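Local structure of beta-galactosidase (Streptococcus pneumoniae, 4CU9) at residues F108-P111 against T112-N116; V156-K159 against A160-W163. The protein hydrolyses terminal beta-galactosides, and the fragment modelled here is a carbohydrate-binding module, consistent with a part in glycan recognition. All coordinates share one frame; numbering follows the deposited sequence.

Contact 1. Residues F108-P111 against T112-N116; sequences FEVP and TYYSN
Val110 and Thr112 straddle Pro111 and are joined by a single water, with no direct hydrogen bond between residues 108-111 and 112-116. The water gives one proton to Val110 O, at 2.7 Å, and the other to Glu109 OE1, at 3.2 Å. It takes one in return from Thr112 OG1, 3.0 Å away. With both water protons given to the carbonyl and the carboxylate, the threonine hydroxyl is left to donate. The first torsion of Thr112 (chi1 -63°) sets OG1 beside its own backbone N, within bonding distance of the water.

On the other flank the contact is apolar. Pro111 CB lies 4.1 Å from Tyr114 CB, and Val110 CG1 approaches the same methylene at 4.3 Å. Tyr114 holds CG between its backbone N and carbonyl carbon (chi1 59°). In this setting the ring presents an edge to Pro111 O, which lies in the ring plane, 3.7 Å from Tyr114 CD2. The phenol leads away from Pro111, and its hydroxyl bonds to Asp36; Asp36 directly precedes Tyr37, one of the calcium ligands. Pro111 itself is buried, packed on Ile67 of strand 61-70 and on His124.

The backbone coils tightly after Thr112. Tyr113 sits at the centre of an inverse gamma turn, with a weak bond from Tyr114 N to Thr112 O. A type I beta turn follows at once, closed by Asn116 N to Tyr113 O at 3.2 Å. Asn116 then takes the N-cap position of helix 117-120, although its side chain makes no capping bond. Consecutive turns leading into a short helix form here one of the long connections between strands of the beta-sandwich in this galactose-binding domain.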
ATOM      1  N   PHE A 108      -1.542  17.759   3.425  1.00 13.34           N
ATOM      2  CA  PHE A 108      -0.537  17.323   2.435  1.00 12.69           C
ATOM      3  C   PHE A 108      -1.113  17.347   1.045  1.00 13.49           C
ATOM      4  O   PHE A 108      -2.325  17.491   0.861  1.00 13.11           O
ATOM      5  CB  PHE A 108      -0.077  15.885   2.752  1.00 12.87           C
ATOM      6  CG  PHE A 108      -1.200  14.867   2.644  1.00 12.26           C
ATOM      7  CD1 PHE A 108      -2.080  14.704   3.668  1.00 12.25           C
ATOM      8  CD2 PHE A 108      -1.338  14.064   1.531  1.00 12.53           C
ATOM      9  CE1 PHE A 108      -3.137  13.804   3.561  1.00 12.45           C
ATOM     10  CE2 PHE A 108      -2.375  13.157   1.424  1.00 12.48           C
ATOM     11  CZ  PHE A 108      -3.260  13.000   2.452  1.00 12.10           C
ATOM     12  N   GLU A 109      -0.235  17.228   0.053  1.00 14.21           N
ATOM     13  CA  GLU A 109      -0.642  16.977  -1.317  1.00 15.82           C
ATOM     14  C   GLU A 109      -0.100  15.612  -1.737  1.00 14.51           C
ATOM     15  O   GLU A 109       0.776  15.063  -1.085  1.00 13.90           O
ATOM     16  CB  GLU A 109      -0.161  18.090  -2.290  1.00 17.67           C
ATOM     17  CG  GLU A 109       1.349  18.284  -2.379  1.00 21.17           C
ATOM     18  CD  GLU A 109       1.713  19.501  -3.260  1.00 23.04           C
ATOM     19  OE1 GLU A 109       1.557  19.464  -4.505  1.00 28.86           O
ATOM     20  OE2 GLU A 109       2.131  20.516  -2.706  1.00 22.52           O
ATOM     21  N   VAL A 110      -0.641  15.080  -2.827  1.00 14.48           N
ATOM     22  CA  VAL A 110      -0.129  13.837  -3.429  1.00 13.27           C
ATOM     23  C   VAL A 110       1.350  14.042  -3.719  1.00 12.73           C
ATOM     24  O   VAL A 110       1.735  15.050  -4.331  1.00 13.43           O
ATOM     25  CB  VAL A 110      -0.854  13.491  -4.741  1.00 12.86           C
ATOM     26  CG1 VAL A 110      -0.172  12.311  -5.402  1.00 12.52           C
ATOM     27  CG2 VAL A 110      -2.319  13.172  -4.448  1.00 13.07           C
ATOM     28  N   PRO A 111       2.205  13.105  -3.277  1.00 12.22           N
ATOM     29  CA  PRO A 111       3.593  13.242  -3.612  1.00 12.06           C
ATOM     30  C   PRO A 111       3.814  13.286  -5.145  1.00 12.10           C
ATOM     31  O   PRO A 111       3.084  12.639  -5.928  1.00 11.82           O
ATOM     32  CB  PRO A 111       4.223  11.974  -3.057  1.00 12.16           C
ATOM     33  CG  PRO A 111       3.314  11.514  -1.938  1.00 12.23           C
ATOM     34  CD  PRO A 111       1.934  11.935  -2.396  1.00 12.00           C
ATOM     35  N   THR A 112       4.807  14.046  -5.563  1.00 13.11           N
ATOM     36  CA  THR A 112       5.227  13.949  -6.951  1.00 14.19           C
ATOM     37  C   THR A 112       5.708  12.523  -7.261  1.00 13.45           C
ATOM     38  O   THR A 112       5.271  11.880  -8.222  1.00 14.64           O
ATOM     39  CB  THR A 112       6.332  14.967  -7.256  1.00 15.48           C
ATOM     40  OG1 THR A 112       5.788  16.275  -7.080  1.00 16.15           O
ATOM     41  CG2 THR A 112       6.782  14.816  -8.706  1.00 15.83           C
ATOM     42  N   TYR A 113       6.573  12.018  -6.402  1.00 12.77           N
ATOM     43  CA  TYR A 113       7.127  10.677  -6.523  1.00 12.80           C
ATOM     44  C   TYR A 113       6.315   9.755  -5.640  1.00 12.34           C
ATOM     45  O   TYR A 113       6.809   9.241  -4.641  1.00 11.13           O
ATOM     46  CB  TYR A 113       8.608  10.664  -6.130  1.00 13.67           C
ATOM     47  CG  TYR A 113       9.483  11.378  -7.168  1.00 15.91           C
ATOM     48  CD1 TYR A 113       9.943  10.700  -8.277  1.00 17.43           C
ATOM     49  CD2 TYR A 113       9.823  12.718  -7.034  1.00 16.54           C
ATOM     50  CE1 TYR A 113      10.737  11.327  -9.239  1.00 19.28           C
ATOM     51  CE2 TYR A 113      10.618  13.362  -7.988  1.00 17.94           C
ATOM     52  CZ  TYR A 113      11.064  12.664  -9.089  1.00 19.44           C
ATOM     53  OH  TYR A 113      11.839  13.259 -10.058  1.00 20.04           O
ATOM     54  N   TYR A 114       5.053   9.567  -6.030  1.00 11.91           N
ATOM     55  CA  TYR A 114       4.117   8.852  -5.173  1.00 10.94           C
ATOM     56  C   TYR A 114       4.414   7.342  -5.099  1.00 10.20           C
ATOM     57  O   TYR A 114       3.978   6.700  -4.167  1.00 10.14           O
ATOM     58  CB  TYR A 114       2.670   9.132  -5.572  1.00 11.05           C
ATOM     59  CG  TYR A 114       2.317   8.767  -6.978  1.00 12.00           C
ATOM     60  CD1 TYR A 114       2.020   7.452  -7.313  1.00 12.29           C
ATOM     61  CD2 TYR A 114       2.240   9.740  -7.989  1.00 12.71           C
ATOM     62  CE1 TYR A 114       1.654   7.089  -8.585  1.00 12.99           C
ATOM     63  CE2 TYR A 114       1.853   9.384  -9.270  1.00 14.20           C
ATOM     64  CZ  TYR A 114       1.581   8.057  -9.567  1.00 14.94           C
ATOM     65  OH  TYR A 114       1.197   7.676 -10.830  1.00 17.05           O
ATOM     66  N   SER A 115       5.197   6.808  -6.023  1.00  9.91           N
ATOM     67  CA  SER A 115       5.594   5.378  -5.976  1.00  9.79           C
ATOM     68  C   SER A 115       6.907   5.134  -5.257  1.00  9.66           C
ATOM     69  O   SER A 115       7.277   3.984  -4.985  1.00  9.29           O
ATOM     70  CB  SER A 115       5.710   4.812  -7.383  1.00 10.08           C
ATOM     71  OG  SER A 115       6.904   5.278  -7.994  1.00  9.98           O
ATOM     72  N   ASN A 116       7.630   6.207  -4.949  1.00  9.62           N
ATOM     73  CA  ASN A 116       8.941   6.093  -4.360  1.00  9.80           C
ATOM     74  C   ASN A 116       9.216   7.282  -3.440  1.00 10.56           C
ATOM     75  O   ASN A 116      10.255   7.942  -3.542  1.00  9.85           O
ATOM     76  CB  ASN A 116      10.000   5.996  -5.452  1.00 10.79           C
ATOM     77  CG  ASN A 116      10.202   4.601  -5.936  1.00 10.98           C
ATOM     78  OD1 ASN A 116      10.720   3.781  -5.222  1.00 11.06           O
ATOM     79  ND2 ASN A 116       9.777   4.315  -7.168  1.00 12.33           N
TER
HETATM   80  O   HOH W   1       3.284  16.938  -5.519  1.00 33.80           O

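Contact 2. Residues V156-K159 against A160-W163; sequences VKAK and AMRW. Unlike the reference sequence in segment 160-163: Ala160 (reference Val). With EDO (1,2-ethanediol), chain D.
Met161 folds its thioether back over the residues that come before it. CG stands beside the backbone N, and further bends at chi2 and chi3 curl the chain, bringing SD to 3.7 Å from Ala158 CB. The side chains of Val156 and Met161 cross obliquely, with Val156 CG2 4.2 Å from the sulfur. Both Val156 and Ala158 direct their CB atoms into this inner side of the bend, and the Ala158 methyl also lies 3.6 Å from Ala160 O. Phe68, Val79 and Phe181 add further packing round the methionine.

What brings the groups together is a corner at Lys159, where the axes of strands 156-158 and 160-163 lie at 107° to each other. This corner carries the beta-sandwich backbone from between strands 73-86 and 132-139 to between 61-70 and 97-103. Ala160 N is buried in the bend and has no partner in the model. Lys159 turns its extended side chain outward.

The Arg162 side chain takes no part in the methionine packing. Its guanidinium meets a 1,2-ethanediol, probably from the crystallisation liquor, with an edge: NH2 donates to O2 at 2.8 Å, nearly straight at 175°, while NH1 reaches O1 at 3.0 Å through a more bent 137°. A salt bridge from NE to Glu101 and a cation-pi contact with Trp132 hold the group, and Tyr117 OH also bonds the diol.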
ATOM      1  N   VAL A 156     -12.727   4.300  11.241  1.00 15.82           N
ATOM      2  CA  VAL A 156     -11.890   5.460  11.441  1.00 16.60           C
ATOM      3  C   VAL A 156     -12.104   6.415  10.274  1.00 17.09           C
ATOM      4  O   VAL A 156     -12.515   6.020   9.169  1.00 17.88           O
ATOM      5  CB  VAL A 156     -10.376   5.096  11.525  1.00 16.05           C
ATOM      6  CG1 VAL A 156     -10.075   4.210  12.747  1.00 16.40           C
ATOM      7  CG2 VAL A 156      -9.906   4.382  10.278  1.00 16.05           C
ATOM      8  N   LYS A 157     -11.833   7.679  10.539  1.00 17.04           N
ATOM      9  CA  LYS A 157     -11.823   8.724   9.532  1.00 16.27           C
ATOM     10  C   LYS A 157     -10.391   9.001   9.114  1.00 14.67           C
ATOM     11  O   LYS A 157      -9.504   9.113   9.970  1.00 14.76           O
ATOM     12  CB  LYS A 157     -12.454   9.982  10.109  1.00 18.25           C
ATOM     13  CG  LYS A 157     -13.954   9.838  10.329  1.00 21.16           C
ATOM     14  CD  LYS A 157     -14.581  11.133  10.872  1.00 23.97           C
ATOM     15  N   ALA A 158     -10.154   9.111   7.805  1.00 14.31           N
ATOM     16  CA  ALA A 158      -8.825   9.338   7.292  1.00 13.43           C
ATOM     17  C   ALA A 158      -8.838   9.845   5.849  1.00 12.59           C
ATOM     18  O   ALA A 158      -9.763   9.576   5.061  1.00 12.36           O
ATOM     19  CB  ALA A 158      -8.010   8.053   7.368  1.00 14.36           C
ATOM     20  N   LYS A 159      -7.795  10.577   5.535  1.00 11.83           N
ATOM     21  CA  LYS A 159      -7.534  11.052   4.177  1.00 12.24           C
ATOM     22  C   LYS A 159      -6.611  10.096   3.430  1.00 10.81           C
ATOM     23  O   LYS A 159      -6.473  10.179   2.196  1.00 11.11           O
ATOM     24  CB  LYS A 159      -6.911  12.429   4.259  1.00 13.99           C
ATOM     25  CG  LYS A 159      -7.931  13.469   4.693  1.00 15.19           C
ATOM     26  CD  LYS A 159      -7.394  14.868   4.898  1.00 17.08           C
ATOM     27  CE  LYS A 159      -8.547  15.710   5.482  1.00 18.25           C
ATOM     28  NZ  LYS A 159      -8.317  17.174   5.619  1.00 20.69           N
ATOM     29  N   ALA A 160      -5.970   9.203   4.175  1.00 10.29           N
ATOM     30  CA  ALA A 160      -5.052   8.207   3.597  1.00  9.60           C
ATOM     31  C   ALA A 160      -4.932   7.050   4.567  1.00  9.61           C
ATOM     32  O   ALA A 160      -4.928   7.264   5.787  1.00  9.51           O
ATOM     33  CB  ALA A 160      -3.671   8.792   3.346  1.00  9.55           C
ATOM     34  N   MET A 161      -4.854   5.841   4.019  1.00  9.47           N
ATOM     35  CA  MET A 161      -4.636   4.612   4.803  1.00  9.91           C
ATOM     36  C   MET A 161      -3.466   3.906   4.154  1.00  9.50           C
ATOM     37  O   MET A 161      -3.212   4.107   2.972  1.00  9.76           O
ATOM     38  CB  MET A 161      -5.866   3.706   4.763  1.00 10.21           C
ATOM     39  CG  MET A 161      -7.089   4.340   5.399  1.00 10.77           C
ATOM     40  SD  MET A 161      -7.105   4.467   7.192  1.00 11.67           S
ATOM     41  CE  MET A 161      -7.002   2.771   7.691  1.00 11.32           C
ATOM     42  N   ARG A 162      -2.719   3.149   4.942  1.00  9.54           N
ATOM     43  CA  ARG A 162      -1.662   2.326   4.409  1.00  8.95           C
ATOM     44  C   ARG A 162      -1.495   1.033   5.190  1.00  8.78           C
ATOM     45  O   ARG A 162      -1.963   0.873   6.329  1.00  8.78           O
ATOM     46  CB  ARG A 162      -0.317   3.088   4.354  1.00  9.20           C
ATOM     47  CG  ARG A 162       0.395   3.211   5.676  1.00  9.38           C
ATOM     48  CD  ARG A 162       1.654   4.005   5.563  1.00  9.54           C
ATOM     49  NE  ARG A 162       2.416   3.915   6.783  1.00  9.56           N
ATOM     50  CZ  ARG A 162       3.642   4.386   6.940  1.00  9.80           C
ATOM     51  NH1 ARG A 162       4.256   5.011   5.925  1.00  9.89           N
ATOM     52  NH2 ARG A 162       4.239   4.249   8.117  1.00 10.14           N
ATOM     53  N   TRP A 163      -0.759   0.131   4.557  1.00  8.47           N
ATOM     54  CA  TRP A 163      -0.275  -1.069   5.205  1.00  8.65           C
ATOM     55  C   TRP A 163       1.236  -0.942   5.271  1.00  8.77           C
ATOM     56  O   TRP A 163       1.928  -0.740   4.215  1.00  8.46           O
ATOM     57  CB  TRP A 163      -0.668  -2.327   4.424  1.00  8.73           C
ATOM     58  CG  TRP A 163      -2.112  -2.626   4.453  1.00  9.23           C
ATOM     59  CD1 TRP A 163      -3.031  -2.234   3.570  1.00  9.90           C
ATOM     60  CD2 TRP A 163      -2.809  -3.322   5.483  1.00 10.07           C
ATOM     61  NE1 TRP A 163      -4.271  -2.671   3.942  1.00 10.43           N
ATOM     62  CE2 TRP A 163      -4.164  -3.339   5.130  1.00 10.34           C
ATOM     63  CE3 TRP A 163      -2.421  -3.934   6.664  1.00 10.95           C
ATOM     64  CZ2 TRP A 163      -5.129  -3.992   5.897  1.00 10.59           C
ATOM     65  CZ3 TRP A 163      -3.407  -4.588   7.442  1.00 10.75           C
ATOM     66  CH2 TRP A 163      -4.731  -4.605   7.027  1.00 10.34           C
TER
HETATM   67  C1  EDO D3000       7.971   5.649   6.204  1.00 12.23           C
HETATM   68  O1  EDO D3000       7.132   4.981   5.238  1.00 12.15           O
HETATM   69  C2  EDO D3000       7.235   6.267   7.399  1.00 12.17           C
HETATM   70  O2  EDO D3000       6.874   5.249   8.330  1.00 12.23           O

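In the fold
From the N terminus, the chain leaves strand 97-103 and enters the loop that holds contact 1, whose turns deliver it to helix 117-120. It then runs through strands 132-139 and 149-158 to contact 2, the corner into strand 160-166. The two follow in series, neither nested nor crossed, with centres 15 Å apart. Strand 97-103 links them: it leads into contact 1 and pairs antiparallel with strand 160-166. Strand 61-70 borders both as well, through adjacent residues. Loop and corner also touch directly, where Phe108 CE1 packs at 4.1 Å on Lys159 CB.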